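Local coordinates for Acarbose/maltose binding protein GacH (Streptomyces glaucescens, PDB 3K01), which binds the pseudo-tetrasaccharide acarbose as the solute receptor of an ABC transporter, and probably binds maltose as well, at residues A[144-149]-A[261-266]; A[197-202]-A[219-224]. One frame throughout, in Å; residues are numbered along the deposited sequence.

Contact 1: residues A[144-149]-A[261-266]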
ATOM      1  N   ALA A 144       3.316  -8.604  -2.533  1.00  6.74           N
ATOM      2  CA  ALA A 144       4.441  -9.378  -3.031  1.00  6.93           C
ATOM      3  C   ALA A 144       4.069 -10.850  -3.021  1.00  6.66           C
ATOM      4  O   ALA A 144       3.144 -11.245  -2.316  1.00  6.41           O
ATOM      5  CB  ALA A 144       5.681  -9.142  -2.145  1.00  7.56           C
ATOM      6  N   LEU A 145       4.791 -11.642  -3.813  1.00  6.08           N
ATOM      7  CA  LEU A 145       4.583 -13.092  -3.815  1.00  5.90           C
ATOM      8  C   LEU A 145       5.431 -13.739  -2.709  1.00  5.84           C
ATOM      9  O   LEU A 145       6.661 -13.734  -2.783  1.00  7.22           O
ATOM     10  CB  LEU A 145       4.990 -13.638  -5.170  1.00  6.71           C
ATOM     11  CG  LEU A 145       4.721 -15.138  -5.372  1.00  7.57           C
ATOM     12  CD1 LEU A 145       3.254 -15.460  -5.418  1.00  9.61           C
ATOM     13  CD2 LEU A 145       5.441 -15.592  -6.641  1.00  9.04           C
ATOM     14  N   PHE A 146       4.765 -14.267  -1.693  1.00  5.70           N
ATOM     15  CA  PHE A 146       5.428 -15.054  -0.645  1.00  5.41           C
ATOM     16  C   PHE A 146       5.514 -16.504  -1.118  1.00  6.01           C
ATOM     17  O   PHE A 146       4.576 -17.031  -1.722  1.00  6.23           O
ATOM     18  CB  PHE A 146       4.590 -15.071   0.633  1.00  6.24           C
ATOM     19  CG  PHE A 146       4.581 -13.796   1.431  1.00  5.39           C
ATOM     20  CD1 PHE A 146       4.655 -13.873   2.807  1.00  6.11           C
ATOM     21  CD2 PHE A 146       4.419 -12.528   0.858  1.00  6.22           C
ATOM     22  CE1 PHE A 146       4.594 -12.747   3.617  1.00  6.24           C
ATOM     23  CE2 PHE A 146       4.375 -11.385   1.665  1.00  6.90           C
ATOM     24  CZ  PHE A 146       4.478 -11.508   3.052  1.00  6.72           C
ATOM     25  N   TYR A 147       6.619 -17.176  -0.835  1.00  5.96           N
ATOM     26  CA  TYR A 147       6.752 -18.571  -1.231  1.00  5.81           C
ATOM     27  C   TYR A 147       7.467 -19.385  -0.159  1.00  6.05           C
ATOM     28  O   TYR A 147       8.327 -18.899   0.579  1.00  6.05           O
ATOM     29  CB  TYR A 147       7.429 -18.731  -2.609  1.00  6.40           C
ATOM     30  CG  TYR A 147       8.803 -18.141  -2.750  1.00  6.57           C
ATOM     31  CD1 TYR A 147       8.975 -16.792  -3.072  1.00  7.08           C
ATOM     32  CD2 TYR A 147       9.941 -18.952  -2.601  1.00  7.53           C
ATOM     33  CE1 TYR A 147      10.239 -16.261  -3.223  1.00  9.00           C
ATOM     34  CE2 TYR A 147      11.188 -18.423  -2.750  1.00  9.05           C
ATOM     35  CZ  TYR A 147      11.324 -17.085  -3.064  1.00  8.71           C
ATOM     36  OH  TYR A 147      12.588 -16.528  -3.211  1.00 11.31           O
ATOM     37  N   ASN A 148       7.078 -20.655  -0.088  1.00  5.47           N
ATOM     38  CA  ASN A 148       7.678 -21.654   0.781  1.00  5.29           C
ATOM     39  C   ASN A 148       8.875 -22.236   0.042  1.00  6.19           C
ATOM     40  O   ASN A 148       8.733 -22.958  -0.951  1.00  5.63           O
ATOM     41  CB  ASN A 148       6.614 -22.720   1.069  1.00  5.91           C
ATOM     42  CG  ASN A 148       7.063 -23.787   2.061  1.00  5.54           C
ATOM     43  OD1 ASN A 148       6.251 -24.238   2.935  1.00  8.98           O
ATOM     44  ND2 ASN A 148       8.278 -24.249   1.916  1.00  3.96           N
ATOM     45  N   LYS A 149      10.076 -21.907   0.518  1.00  5.91           N
ATOM     46  CA  LYS A 149      11.284 -22.319  -0.206  1.00  6.63           C
ATOM     47  C   LYS A 149      11.413 -23.827  -0.295  1.00  6.27           C
ATOM     48  O   LYS A 149      11.763 -24.346  -1.348  1.00  6.99           O
ATOM     49  CB  LYS A 149      12.539 -21.710   0.415  1.00  7.09           C
ATOM     50  CG  LYS A 149      12.644 -20.209   0.199  1.00  9.23           C
ATOM     51  CD  LYS A 149      13.925 -19.644   0.800  1.00 12.07           C
ATOM     52  CE  LYS A 149      14.006 -18.144   0.578  1.00 15.40           C
ATOM     53  NZ  LYS A 149      15.405 -17.617   0.666  1.00 20.15           N
ATOM     54  N   PRO A 261       3.904  -6.557   3.898  1.00  7.15           N
ATOM     55  CA  PRO A 261       4.818  -6.606   5.047  1.00  7.30           C
ATOM     56  C   PRO A 261       4.106  -6.923   6.355  1.00  8.09           C
ATOM     57  O   PRO A 261       4.695  -7.555   7.241  1.00  7.93           O
ATOM     58  CB  PRO A 261       5.419  -5.188   5.075  1.00  8.35           C
ATOM     59  CG  PRO A 261       5.351  -4.774   3.598  1.00  8.20           C
ATOM     60  CD  PRO A 261       4.024  -5.292   3.144  1.00  7.71           C
ATOM     61  N   TRP A 262       2.847  -6.516   6.472  1.00  7.67           N
ATOM     62  CA  TRP A 262       2.055  -6.739   7.672  1.00  8.60           C
ATOM     63  C   TRP A 262       1.840  -8.226   7.971  1.00  9.13           C
ATOM     64  O   TRP A 262       1.405  -8.574   9.074  1.00 10.73           O
ATOM     65  CB  TRP A 262       0.682  -6.033   7.554  1.00  8.62           C
ATOM     66  CG  TRP A 262      -0.034  -6.425   6.323  1.00  8.30           C
ATOM     67  CD1 TRP A 262      -0.807  -7.538   6.147  1.00  9.41           C
ATOM     68  CD2 TRP A 262      -0.024  -5.742   5.065  1.00  8.75           C
ATOM     69  NE1 TRP A 262      -1.277  -7.595   4.857  1.00 10.00           N
ATOM     70  CE2 TRP A 262      -0.817  -6.492   4.176  1.00  9.48           C
ATOM     71  CE3 TRP A 262       0.577  -4.567   4.603  1.00  8.67           C
ATOM     72  CZ2 TRP A 262      -1.025  -6.112   2.836  1.00 10.49           C
ATOM     73  CZ3 TRP A 262       0.355  -4.173   3.262  1.00  9.43           C
ATOM     74  CH2 TRP A 262      -0.423  -4.958   2.394  1.00  9.99           C
ATOM     75  N   ALA A 263       2.117  -9.103   7.009  1.00  7.87           N
ATOM     76  CA  ALA A 263       1.932 -10.560   7.188  1.00  8.52           C
ATOM     77  C   ALA A 263       3.158 -11.307   7.695  1.00  7.75           C
ATOM     78  O   ALA A 263       3.057 -12.487   8.046  1.00  8.80           O
ATOM     79  CB  ALA A 263       1.467 -11.200   5.900  1.00  8.29           C
ATOM     80  N   ILE A 264       4.327 -10.678   7.624  1.00  7.22           N
ATOM     81  CA  ILE A 264       5.601 -11.371   7.874  1.00  8.18           C
ATOM     82  C   ILE A 264       5.678 -12.005   9.260  1.00  8.47           C
ATOM     83  O   ILE A 264       6.048 -13.170   9.372  1.00  8.01           O
ATOM     84  CB  ILE A 264       6.785 -10.421   7.607  1.00  7.95           C
ATOM     85  CG1 ILE A 264       6.902 -10.098   6.101  1.00  7.57           C
ATOM     86  CG2 ILE A 264       8.087 -11.011   8.153  1.00  9.61           C
ATOM     87  CD1 ILE A 264       7.396 -11.225   5.238  1.00  8.05           C
ATOM     88  N   GLU A 265       5.340 -11.260  10.295  1.00  8.58           N
ATOM     89  CA  GLU A 265       5.462 -11.835  11.632  1.00  9.31           C
ATOM     90  C   GLU A 265       4.511 -13.013  11.824  1.00  8.97           C
ATOM     91  O   GLU A 265       4.890 -14.041  12.404  1.00  8.94           O
ATOM     92  CB  GLU A 265       5.297 -10.761  12.709  1.00 10.94           C
ATOM     93  CG  GLU A 265       6.494  -9.803  12.733  1.00 13.32           C
ATOM     94  CD  GLU A 265       7.819 -10.520  12.975  1.00 17.83           C
ATOM     95  OE1 GLU A 265       7.898 -11.285  13.957  1.00 22.31           O
ATOM     96  OE2 GLU A 265       8.778 -10.354  12.181  1.00 18.25           O
ATOM     97  N   ASP A 266       3.283 -12.900  11.323  1.00  8.56           N
ATOM     98  CA  ASP A 266       2.365 -14.015  11.425  1.00  8.86           C
ATOM     99  C   ASP A 266       2.897 -15.245  10.679  1.00  7.95           C
ATOM    100  O   ASP A 266       2.790 -16.379  11.168  1.00  7.90           O
ATOM    101  CB  ASP A 266       0.977 -13.601  10.915  1.00  9.43           C
ATOM    102  CG  ASP A 266      -0.073 -14.680  11.135  1.00 11.44           C
ATOM    103  OD1 ASP A 266      -0.130 -15.286  12.223  1.00 14.46           O
ATOM    104  OD2 ASP A 266      -0.853 -14.948  10.201  1.00 13.58           O
TER
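Ile264 N donates to Pro261 O at 3.2 Å, a bond wholly within 261-266 that braces the helical turn at 261-264 and sets Ala263 and Ile264 against Phe146 of strand 132-148. Everything that passes between 144-149 and 261-266 is apolar. Phe146 meets the turn with the outer corner of its ring: CE1 lies 3.6 Å from Ile264 CD1, and CZ is nearly as close to that methyl, at 3.7 Å. Ile264 CG1 follows at 4.1 Å from Phe146 CZ. On the side of the neighbouring residue, Ala263 CB lies 4.2 Å from Phe146 CZ. Both aliphatic groups approach the ring at a slant. Phe146 CG stands anti to its own carbonyl carbon (chi1 -74°), which directs the ring into the gap between the backbones, where Phe146 CA and Ile264 CA are 9.3 Å apart. In Ile264 the ethyl arm, turned about CB-CG1 (chi2 -72°), supplies the methyl that meets the ring. Strand 254-259 borders Phe146, bonding to its backbone through Met257; Leu279 of strand 279-283 touches both Phe146 and Ile264. Helix 264-268 is therefore joined to the mixed sheet by a small, buried hydrophobic patch. An aromatic corner set against two methyl-bearing side chains is held by van der Waals contact and, presumably, by the burial of apolar surface.

Contact 2: residues A[197-202]-A[219-224]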
ATOM      1  N   TYR A 197      -2.931  -5.125 -13.177  1.00  6.89           N
ATOM      2  CA  TYR A 197      -1.684  -4.522 -13.650  1.00  7.16           C
ATOM      3  C   TYR A 197      -0.920  -5.527 -14.520  1.00  7.49           C
ATOM      4  O   TYR A 197      -0.269  -5.147 -15.499  1.00  8.07           O
ATOM      5  CB  TYR A 197      -0.843  -4.072 -12.448  1.00  7.34           C
ATOM      6  CG  TYR A 197      -1.518  -3.072 -11.535  1.00  6.46           C
ATOM      7  CD1 TYR A 197      -2.432  -2.125 -12.020  1.00  7.05           C
ATOM      8  CD2 TYR A 197      -1.273  -3.094 -10.170  1.00  6.32           C
ATOM      9  CE1 TYR A 197      -3.024  -1.207 -11.163  1.00  8.38           C
ATOM     10  CE2 TYR A 197      -1.839  -2.195  -9.330  1.00  7.28           C
ATOM     11  CZ  TYR A 197      -2.750  -1.265  -9.809  1.00  7.36           C
ATOM     12  OH  TYR A 197      -3.317  -0.347  -8.941  1.00  8.65           O
ATOM     13  N   GLY A 198      -1.015  -6.809 -14.169  1.00  6.95           N
ATOM     14  CA  GLY A 198      -0.329  -7.835 -14.952  1.00  7.21           C
ATOM     15  C   GLY A 198      -0.861  -7.932 -16.385  1.00  8.10           C
ATOM     16  O   GLY A 198      -0.161  -8.408 -17.284  1.00  7.53           O
ATOM     17  N   GLU A 199      -2.111  -7.518 -16.584  1.00  7.72           N
ATOM     18  CA  GLU A 199      -2.686  -7.487 -17.928  1.00  7.94           C
ATOM     19  C   GLU A 199      -2.485  -6.147 -18.605  1.00  8.51           C
ATOM     20  O   GLU A 199      -3.018  -5.900 -19.701  1.00  9.67           O
ATOM     21  CB  GLU A 199      -4.172  -7.842 -17.867  1.00  7.80           C
ATOM     22  CG  GLU A 199      -4.425  -9.279 -17.419  1.00  9.08           C
ATOM     23  CD  GLU A 199      -3.586 -10.260 -18.202  1.00  9.83           C
ATOM     24  OE1 GLU A 199      -3.721 -10.246 -19.452  1.00 11.11           O
ATOM     25  OE2 GLU A 199      -2.787 -11.017 -17.612  1.00  9.88           O
ATOM     26  N   GLY A 200      -1.706  -5.277 -17.984  1.00  8.50           N
ATOM     27  CA  GLY A 200      -1.432  -3.949 -18.531  1.00  9.83           C
ATOM     28  C   GLY A 200      -2.585  -3.005 -18.331  1.00 10.05           C
ATOM     29  O   GLY A 200      -2.680  -1.983 -19.019  1.00 11.26           O
ATOM     30  N   GLY A 201      -3.466  -3.326 -17.395  1.00  8.25           N
ATOM     31  CA  GLY A 201      -4.674  -2.532 -17.167  1.00  8.73           C
ATOM     32  C   GLY A 201      -4.569  -1.570 -16.002  1.00  8.44           C
ATOM     33  O   GLY A 201      -3.548  -1.524 -15.294  1.00  9.35           O
ATOM     34  N   ASP A 202      -5.606  -0.759 -15.816  1.00  7.81           N
ATOM     35  CA  ASP A 202      -5.679   0.179 -14.705  1.00  9.08           C
ATOM     36  C   ASP A 202      -7.125   0.606 -14.536  1.00  8.72           C
ATOM     37  O   ASP A 202      -7.980   0.316 -15.392  1.00  9.93           O
ATOM     38  CB  ASP A 202      -4.792   1.408 -14.931  1.00  9.94           C
ATOM     39  CG  ASP A 202      -4.201   1.952 -13.643  1.00 10.02           C
ATOM     40  OD1 ASP A 202      -4.790   1.786 -12.557  1.00  9.91           O
ATOM     41  OD2 ASP A 202      -3.144   2.620 -13.751  1.00 14.72           O
ATOM     42  N   VAL A 219     -11.082  -7.149 -18.562  1.00  6.90           N
ATOM     43  CA  VAL A 219     -11.755  -8.425 -18.801  1.00  7.66           C
ATOM     44  C   VAL A 219     -10.768  -9.568 -18.596  1.00  7.42           C
ATOM     45  O   VAL A 219     -11.064 -10.540 -17.902  1.00  7.33           O
ATOM     46  CB  VAL A 219     -12.307  -8.475 -20.238  1.00  7.67           C
ATOM     47  CG1 VAL A 219     -12.875  -9.873 -20.543  1.00  9.16           C
ATOM     48  CG2 VAL A 219     -13.357  -7.390 -20.460  1.00  8.70           C
ATOM     49  N   ARG A 220      -9.583  -9.435 -19.186  1.00  7.16           N
ATOM     50  CA  ARG A 220      -8.558 -10.478 -19.042  1.00  7.64           C
ATOM     51  C   ARG A 220      -8.192 -10.694 -17.588  1.00  7.63           C
ATOM     52  O   ARG A 220      -7.928 -11.825 -17.195  1.00  8.59           O
ATOM     53  CB  ARG A 220      -7.284 -10.161 -19.821  1.00  8.62           C
ATOM     54  CG  ARG A 220      -7.435 -10.299 -21.339  1.00  9.16           C
ATOM     55  CD  ARG A 220      -6.077 -10.319 -22.003  1.00 10.32           C
ATOM     56  NE  ARG A 220      -5.233  -9.155 -21.673  1.00 11.88           N
ATOM     57  CZ  ARG A 220      -5.220  -8.013 -22.356  1.00 12.56           C
ATOM     58  NH1 ARG A 220      -4.425  -7.014 -21.991  1.00 10.87           N
ATOM     59  NH2 ARG A 220      -6.005  -7.875 -23.429  1.00 14.13           N
ATOM     60  N   ALA A 221      -8.139  -9.637 -16.784  1.00  6.75           N
ATOM     61  CA  ALA A 221      -7.778  -9.804 -15.375  1.00  6.88           C
ATOM     62  C   ALA A 221      -8.813 -10.644 -14.623  1.00  7.01           C
ATOM     63  O   ALA A 221      -8.439 -11.531 -13.826  1.00  7.34           O
ATOM     64  CB  ALA A 221      -7.602  -8.462 -14.730  1.00  8.25           C
ATOM     65  N   TYR A 222     -10.105 -10.369 -14.837  1.00  6.54           N
ATOM     66  CA  TYR A 222     -11.109 -11.234 -14.243  1.00  7.51           C
ATOM     67  C   TYR A 222     -11.000 -12.675 -14.758  1.00  7.55           C
ATOM     68  O   TYR A 222     -11.229 -13.632 -13.997  1.00  7.87           O
ATOM     69  CB  TYR A 222     -12.511 -10.664 -14.457  1.00  7.77           C
ATOM     70  CG  TYR A 222     -12.862  -9.472 -13.590  1.00  7.21           C
ATOM     71  CD1 TYR A 222     -13.015  -9.608 -12.213  1.00  8.60           C
ATOM     72  CD2 TYR A 222     -13.071  -8.206 -14.159  1.00  8.13           C
ATOM     73  CE1 TYR A 222     -13.388  -8.524 -11.424  1.00  7.74           C
ATOM     74  CE2 TYR A 222     -13.440  -7.121 -13.368  1.00  7.68           C
ATOM     75  CZ  TYR A 222     -13.575  -7.288 -12.004  1.00  6.73           C
ATOM     76  OH  TYR A 222     -13.959  -6.253 -11.177  1.00  7.51           O
ATOM     77  N   ARG A 223     -10.672 -12.842 -16.041  1.00  6.79           N
ATOM     78  CA  ARG A 223     -10.486 -14.189 -16.586  1.00  7.66           C
ATOM     79  C   ARG A 223      -9.313 -14.904 -15.930  1.00  8.08           C
ATOM     80  O   ARG A 223      -9.395 -16.094 -15.654  1.00  8.29           O
ATOM     81  CB  ARG A 223     -10.294 -14.123 -18.096  1.00  7.85           C
ATOM     82  CG  ARG A 223     -10.360 -15.480 -18.785  1.00 10.05           C
ATOM     83  CD  ARG A 223     -10.319 -15.355 -20.293  1.00 12.80           C
ATOM     84  NE  ARG A 223     -11.505 -14.669 -20.789  1.00 13.57           N
ATOM     85  CZ  ARG A 223     -11.501 -13.521 -21.465  1.00 13.64           C
ATOM     86  NH1 ARG A 223     -10.358 -12.894 -21.752  1.00 17.00           N
ATOM     87  NH2 ARG A 223     -12.653 -13.015 -21.872  1.00 16.39           N
ATOM     88  N   VAL A 224      -8.215 -14.194 -15.696  1.00  8.06           N
ATOM     89  CA  VAL A 224      -7.022 -14.815 -15.088  1.00  8.92           C
ATOM     90  C   VAL A 224      -7.330 -15.384 -13.718  1.00  8.02           C
ATOM     91  O   VAL A 224      -6.922 -16.517 -13.403  1.00  8.36           O
ATOM     92  CB  VAL A 224      -5.873 -13.769 -14.982  1.00  9.49           C
ATOM     93  CG1 VAL A 224      -4.763 -14.218 -13.992  1.00 11.53           C
ATOM     94  CG2 VAL A 224      -5.284 -13.479 -16.343  1.00 10.46           C
TER
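A Schellman motif closes helix 193-198, and the residue at its end, Glu199, offers its carboxylate and its carbonyl to Arg220 on helix 216-230. Gly200, with its positive phi of 77°, is the C-prime residue of the motif, and Gly200 N returns to Tyr197 O at 2.9 Å. Arg220 then takes Glu199 side-on with two nitrogens. Arg220 NE forms a salt bridge at 2.9 Å with Glu199 OE1, which accepts with its anti lone pair and lies almost in the guanidinium plane; Arg220 NH1 donates to the backbone carbonyl Glu199 O, also at 2.9 Å but less straight, with an N-H...O angle of 138°. The carboxylate plane is turned 71° from the guanidinium. Bends in both chains, at chi2 of Glu199 and chi3 of Arg220, fold the two groups together. OE1 is held a second time by Ser288 OG, so the charged pair also involves a loop outside both helices, which should restrict the carboxylate's rotation. The aliphatic part packs on Ala221, Glu199 CG lying 4.2 Å from Ala221 CB. At the other oxygen, the methyl Val224 CG2 approaches Glu199 OE2 to 3.7 Å.

In the fold
Contact 2 is nested in the chain loop that contact 1 closes: both 197-202 and 219-224 fall between strand 132-148 and the turn at 261-266. In space the two lie apart, with centres 24 Å from each other and nearest atoms about 10 Å apart, so they do not touch. Their chemistry differs too. Contact 1 is a buried apolar join between strand 132-148 of the mixed sheet and the start of helix 264-268; contact 2 is a partly buried polar join between the C-terminal end of helix 193-198 and helix 216-230. Solute-binding proteins of this family hold their ligand between two lobes.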